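Local atomic coordinates of arabinofuranosidase (Bifidobacterium longum, PDB entry 2Y2W), a protein that hydrolyses terminal alpha-(1->5)-linked L-arabinofuranosyl bonds in arabinans and also acts on wheat arabinoxylan, helping to break down plant cell walls. Residues I455-V469 against L481-L494. Sequence-based numbering, arbitrary orientation.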
loop_
_atom_site.group_PDB
_atom_site.type_symbol
_atom_site.label_atom_id
_atom_site.label_comp_id
_atom_site.label_asym_id
_atom_site.label_seq_id
_atom_site.Cartn_x
_atom_site.Cartn_y
_atom_site.Cartn_z
ATOM N N ILE D 455 5.943 -44.585 -24.932
ATOM C CA ILE D 455 6.852 -44.955 -23.842
ATOM C C ILE D 455 6.251 -44.578 -22.485
ATOM O O ILE D 455 5.410 -43.679 -22.399
ATOM C CB ILE D 455 8.264 -44.324 -24.010
ATOM C CG1 ILE D 455 8.163 -42.834 -24.369
ATOM C CG2 ILE D 455 9.071 -45.096 -25.052
ATOM C CD1 ILE D 455 9.490 -42.094 -24.413
ATOM N N HIS D 456 6.686 -45.271 -21.434
ATOM C CA HIS D 456 6.134 -45.081 -20.091
ATOM C C HIS D 456 7.028 -44.211 -19.201
ATOM O O HIS D 456 8.256 -44.313 -19.244
ATOM C CB HIS D 456 5.875 -46.439 -19.426
ATOM C CG HIS D 456 5.087 -46.351 -18.154
ATOM N ND1 HIS D 456 3.708 -46.334 -18.133
ATOM C CD2 HIS D 456 5.485 -46.272 -16.862
ATOM C CE1 HIS D 456 3.291 -46.250 -16.881
ATOM N NE2 HIS D 456 4.350 -46.210 -16.091
ATOM N N THR D 457 6.390 -43.358 -18.399
ATOM C CA THR D 457 7.082 -42.477 -17.452
ATOM C C THR D 457 6.389 -42.504 -16.087
ATOM O O THR D 457 5.218 -42.877 -15.993
ATOM C CB THR D 457 7.129 -41.013 -17.959
ATOM O OG1 THR D 457 5.801 -40.557 -18.243
ATOM C CG2 THR D 457 7.983 -40.889 -19.214
ATOM N N GLU D 458 7.111 -42.112 -15.038
ATOM C CA GLU D 458 6.530 -41.997 -13.693
ATOM C C GLU D 458 5.627 -40.773 -13.542
ATOM O O GLU D 458 4.511 -40.882 -13.031
ATOM C CB GLU D 458 7.617 -41.962 -12.611
ATOM C CG GLU D 458 7.763 -43.248 -11.801
ATOM C CD GLU D 458 9.032 -44.022 -12.122
ATOM O OE1 GLU D 458 9.405 -44.108 -13.314
ATOM O OE2 GLU D 458 9.653 -44.550 -11.175
ATOM N N ALA D 459 6.121 -39.618 -13.988
ATOM C CA ALA D 459 5.419 -38.341 -13.839
ATOM C C ALA D 459 4.205 -38.202 -14.759
ATOM O O ALA D 459 3.183 -37.639 -14.364
ATOM C CB ALA D 459 6.383 -37.178 -14.047
ATOM N N TYR D 460 4.327 -38.715 -15.981
ATOM C CA TYR D 460 3.254 -38.639 -16.973
ATOM C C TYR D 460 2.813 -40.045 -17.378
ATOM O O TYR D 460 3.414 -41.033 -16.949
ATOM C CB TYR D 460 3.709 -37.819 -18.189
ATOM C CG TYR D 460 4.530 -36.603 -17.810
ATOM C CD1 TYR D 460 3.921 -35.459 -17.295
ATOM C CD2 TYR D 460 5.919 -36.606 -17.943
ATOM C CE1 TYR D 460 4.670 -34.346 -16.930
ATOM C CE2 TYR D 460 6.678 -35.496 -17.580
ATOM C CZ TYR D 460 6.045 -34.371 -17.076
ATOM O OH TYR D 460 6.785 -33.270 -16.715
ATOM N N GLY D 461 1.763 -40.135 -18.191
ATOM C CA GLY D 461 1.220 -41.429 -18.611
ATOM C C GLY D 461 2.049 -42.113 -19.681
ATOM O O GLY D 461 3.273 -42.220 -19.563
ATOM N N ASP D 462 1.371 -42.593 -20.720
ATOM C CA ASP D 462 2.037 -43.166 -21.883
ATOM C C ASP D 462 2.144 -42.094 -22.964
ATOM O O ASP D 462 1.130 -41.596 -23.460
ATOM C CB ASP D 462 1.271 -44.388 -22.398
ATOM N N VAL D 463 3.374 -41.732 -23.313
ATOM C CA VAL D 463 3.619 -40.603 -24.215
ATOM C C VAL D 463 4.367 -41.000 -25.495
ATOM O O VAL D 463 5.237 -41.871 -25.455
ATOM C CB VAL D 463 4.360 -39.439 -23.490
ATOM C CG1 VAL D 463 3.455 -38.805 -22.442
ATOM C CG2 VAL D 463 5.673 -39.913 -22.862
ATOM N N PRO D 464 4.022 -40.368 -26.637
ATOM C CA PRO D 464 4.724 -40.649 -27.892
ATOM C C PRO D 464 6.213 -40.333 -27.798
ATOM O O PRO D 464 6.595 -39.314 -27.219
ATOM C CB PRO D 464 4.046 -39.708 -28.894
ATOM C CG PRO D 464 2.703 -39.442 -28.316
ATOM C CD PRO D 464 2.915 -39.414 -26.835
ATOM N N ALA D 465 7.040 -41.212 -28.353
ATOM C CA ALA D 465 8.487 -41.027 -28.344
ATOM C C ALA D 465 8.910 -39.887 -29.268
ATOM O O ALA D 465 9.738 -39.054 -28.896
ATOM C CB ALA D 465 9.192 -42.322 -28.729
ATOM N N ILE D 466 8.331 -39.857 -30.467
ATOM C CA ILE D 466 8.648 -38.834 -31.463
ATOM C C ILE D 466 7.685 -37.651 -31.352
ATOM O O ILE D 466 6.477 -37.834 -31.174
ATOM C CB ILE D 466 8.646 -39.417 -32.913
ATOM C CG1 ILE D 466 9.543 -40.661 -33.016
ATOM C CG2 ILE D 466 9.057 -38.358 -33.947
ATOM C CD1 ILE D 466 11.035 -40.421 -32.744
ATOM N N ASP D 467 8.243 -36.444 -31.447
ATOM C CA ASP D 467 7.484 -35.196 -31.419
ATOM C C ASP D 467 8.094 -34.224 -32.431
ATOM O O ASP D 467 9.320 -34.105 -32.502
ATOM C CB ASP D 467 7.515 -34.599 -30.007
ATOM C CG ASP D 467 6.513 -33.471 -29.816
ATOM O OD1 ASP D 467 5.538 -33.381 -30.594
ATOM O OD2 ASP D 467 6.704 -32.674 -28.871
ATOM N N ALA D 468 7.252 -33.537 -33.209
ATOM C CA ALA D 468 7.734 -32.705 -34.324
ATOM C C ALA D 468 6.855 -31.502 -34.698
ATOM O O ALA D 468 5.644 -31.504 -34.461
ATOM C CB ALA D 468 7.977 -33.579 -35.558
ATOM N N VAL D 469 7.491 -30.483 -35.286
ATOM C CA VAL D 469 6.805 -29.328 -35.894
ATOM C C VAL D 469 7.261 -29.071 -37.324
ATOM O O VAL D 469 8.403 -29.361 -37.684
ATOM C CB VAL D 469 7.032 -27.996 -35.127
ATOM C CG1 VAL D 469 6.038 -27.838 -34.010
ATOM C CG2 VAL D 469 8.473 -27.863 -34.633
ATOM N N LEU D 481 11.659 -28.486 -40.738
ATOM C CA LEU D 481 11.131 -29.519 -39.849
ATOM C C LEU D 481 12.050 -29.725 -38.647
ATOM O O LEU D 481 13.256 -29.936 -38.801
ATOM C CB LEU D 481 10.931 -30.847 -40.596
ATOM C CG LEU D 481 10.682 -32.120 -39.770
ATOM C CD1 LEU D 481 9.297 -32.127 -39.134
ATOM C CD2 LEU D 481 10.874 -33.369 -40.613
ATOM N N LEU D 482 11.463 -29.660 -37.455
ATOM C CA LEU D 482 12.170 -29.950 -36.212
ATOM C C LEU D 482 11.522 -31.158 -35.547
ATOM O O LEU D 482 10.303 -31.194 -35.382
ATOM C CB LEU D 482 12.126 -28.743 -35.267
ATOM C CG LEU D 482 12.683 -27.398 -35.744
ATOM C CD1 LEU D 482 12.043 -26.251 -34.977
ATOM C CD2 LEU D 482 14.196 -27.348 -35.620
ATOM N N ALA D 483 12.336 -32.145 -35.178
ATOM C CA ALA D 483 11.829 -33.365 -34.547
ATOM C C ALA D 483 12.713 -33.854 -33.402
ATOM O O ALA D 483 13.932 -33.679 -33.425
ATOM C CB ALA D 483 11.635 -34.467 -35.585
ATOM N N VAL D 484 12.082 -34.475 -32.408
ATOM C CA VAL D 484 12.771 -34.955 -31.211
ATOM C C VAL D 484 12.456 -36.429 -30.931
ATOM O O VAL D 484 11.320 -36.873 -31.101
ATOM C CB VAL D 484 12.429 -34.061 -29.977
ATOM C CG1 VAL D 484 12.565 -34.824 -28.661
ATOM C CG2 VAL D 484 13.319 -32.827 -29.955
ATOM N N ASN D 485 13.480 -37.177 -30.522
ATOM C CA ASN D 485 13.310 -38.548 -30.041
ATOM C C ASN D 485 13.423 -38.595 -28.519
ATOM O O ASN D 485 14.490 -38.328 -27.959
ATOM C CB ASN D 485 14.332 -39.489 -30.691
ATOM C CG ASN D 485 14.091 -40.952 -30.344
ATOM O OD1 ASN D 485 12.964 -41.363 -30.056
ATOM N ND2 ASN D 485 15.154 -41.746 -30.374
ATOM N N ARG D 486 12.318 -38.937 -27.860
ATOM C CA ARG D 486 12.228 -38.883 -26.397
ATOM C C ARG D 486 12.574 -40.195 -25.682
ATOM O O ARG D 486 12.775 -40.200 -24.466
ATOM C CB ARG D 486 10.847 -38.379 -25.959
ATOM C CG ARG D 486 10.608 -36.906 -26.258
ATOM C CD ARG D 486 9.327 -36.392 -25.625
ATOM N NE ARG D 486 8.142 -36.699 -26.422
ATOM C CZ ARG D 486 6.919 -36.245 -26.161
ATOM N NH1 ARG D 486 6.700 -35.456 -25.116
ATOM N NH2 ARG D 486 5.907 -36.582 -26.949
ATOM N N ASP D 487 12.643 -41.294 -26.433
ATOM C CA ASP D 487 13.035 -42.594 -25.881
ATOM C C ASP D 487 14.489 -42.543 -25.417
ATOM O O ASP D 487 15.348 -41.992 -26.108
ATOM C CB ASP D 487 12.839 -43.704 -26.922
ATOM C CG ASP D 487 12.838 -45.105 -26.310
ATOM O OD1 ASP D 487 13.779 -45.449 -25.559
ATOM O OD2 ASP D 487 11.898 -45.873 -26.601
ATOM N N ALA D 488 14.753 -43.122 -24.249
ATOM C CA ALA D 488 16.065 -43.016 -23.605
ATOM C C ALA D 488 17.056 -44.128 -23.968
ATOM O O ALA D 488 18.267 -43.963 -23.789
ATOM C CB ALA D 488 15.904 -42.915 -22.093
ATOM N N ASN D 489 16.546 -45.251 -24.475
ATOM C CA ASN D 489 17.391 -46.411 -24.793
ATOM C C ASN D 489 16.990 -47.203 -26.050
ATOM O O ASN D 489 17.558 -48.264 -26.328
ATOM C CB ASN D 489 17.537 -47.338 -23.570
ATOM C CG ASN D 489 16.249 -47.468 -22.769
ATOM O OD1 ASN D 489 15.200 -47.833 -23.301
ATOM N ND2 ASN D 489 16.330 -47.173 -21.477
ATOM N N THR D 490 16.026 -46.683 -26.808
ATOM C CA THR D 490 15.611 -47.301 -28.069
ATOM C C THR D 490 15.614 -46.284 -29.215
ATOM O O THR D 490 14.885 -45.290 -29.164
ATOM C CB THR D 490 14.218 -47.967 -27.957
ATOM O OG1 THR D 490 14.200 -48.864 -26.839
ATOM C CG2 THR D 490 13.876 -48.742 -29.229
ATOM N N PRO D 491 16.445 -46.529 -30.247
ATOM C CA PRO D 491 16.491 -45.692 -31.447
ATOM C C PRO D 491 15.324 -45.984 -32.389
ATOM O O PRO D 491 14.914 -47.140 -32.527
ATOM C CB PRO D 491 17.818 -46.097 -32.113
ATOM C CG PRO D 491 18.551 -46.930 -31.098
ATOM C CD PRO D 491 17.482 -47.572 -30.285
ATOM N N HIS D 492 14.803 -44.939 -33.027
ATOM C CA HIS D 492 13.677 -45.072 -33.952
ATOM C C HIS D 492 14.014 -44.528 -35.337
ATOM O O HIS D 492 14.909 -43.694 -35.491
ATOM C CB HIS D 492 12.439 -44.357 -33.404
ATOM C CG HIS D 492 12.006 -44.843 -32.056
ATOM N ND1 HIS D 492 11.165 -45.923 -31.887
ATOM C CD2 HIS D 492 12.295 -44.394 -30.812
ATOM C CE1 HIS D 492 10.957 -46.119 -30.597
ATOM N NE2 HIS D 492 11.630 -45.205 -29.923
ATOM N N THR D 493 13.290 -45.016 -36.341
ATOM C CA THR D 493 13.415 -44.526 -37.710
ATOM C C THR D 493 12.036 -44.089 -38.202
ATOM O O THR D 493 11.049 -44.813 -38.034
ATOM C CB THR D 493 14.038 -45.592 -38.643
ATOM O OG1 THR D 493 15.306 -46.002 -38.117
ATOM C CG2 THR D 493 14.246 -45.040 -40.053
ATOM N N LEU D 494 11.978 -42.900 -38.796
ATOM C CA LEU D 494 10.707 -42.284 -39.179
ATOM C C LEU D 494 10.619 -41.926 -40.661
ATOM O O LEU D 494 11.638 -41.706 -41.323
ATOM C CB LEU D 494 10.413 -41.047 -38.313
ATOM C CG LEU D 494 11.512 -40.010 -38.050
ATOM C CD1 LEU D 494 10.920 -38.615 -37.940
ATOM C CD2 LEU D 494 12.309 -40.353 -36.797
#
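Asp467 and Val484 exchange two backbone hydrogen bonds, Val484 N to Asp467 O at 2.8 Å and Asp467 N to Val484 O at 3.1 Å; Val469 and Leu482, two residues along, form the next hydrogen-bonded pair. Between them, in the non-hydrogen-bonded pair Ala468 and Ala483, the CB atoms meet at 3.8 Å and the CA atoms stand 4.2 Å apart, consistent with two small side chains; Ile47 of strand 45-48 covers the same face. Strands 466-469 and 481-485 run at 165°, the antiparallel pairing of a beta hairpin, within the beta-sheet domain accompanying the (beta/alpha)8 barrel in this family 51 enzyme. Ile466 keeps CG1 beside its backbone N (chi1 -52°), and CD1 reaches Asn485 OD1 at 3.4 Å; Asn485 ND2 is bonded to Pro555 O. Where the pairing ends, Arg486 N donates to Ala465 O, and its chain, bent at chi3 (-82°), brings NH2 to 2.8 Å from Pro464 O while NH1 forms a salt bridge with Glu308. Beyond it the contact thins: Ile455 CG2 approaches Asp487 OD2, and the turn 456-461 runs out towards solvent, with Glu458 and Ala459 exposed. Asp487 OD1 accepts from Asn489 N, an Asx turn, and from Thr490 N, extending it to an Asx motif, and OD2 takes a weak bond from His492 NE2; an alanine here would probably leave both amides without their acceptor and the turn freer to move.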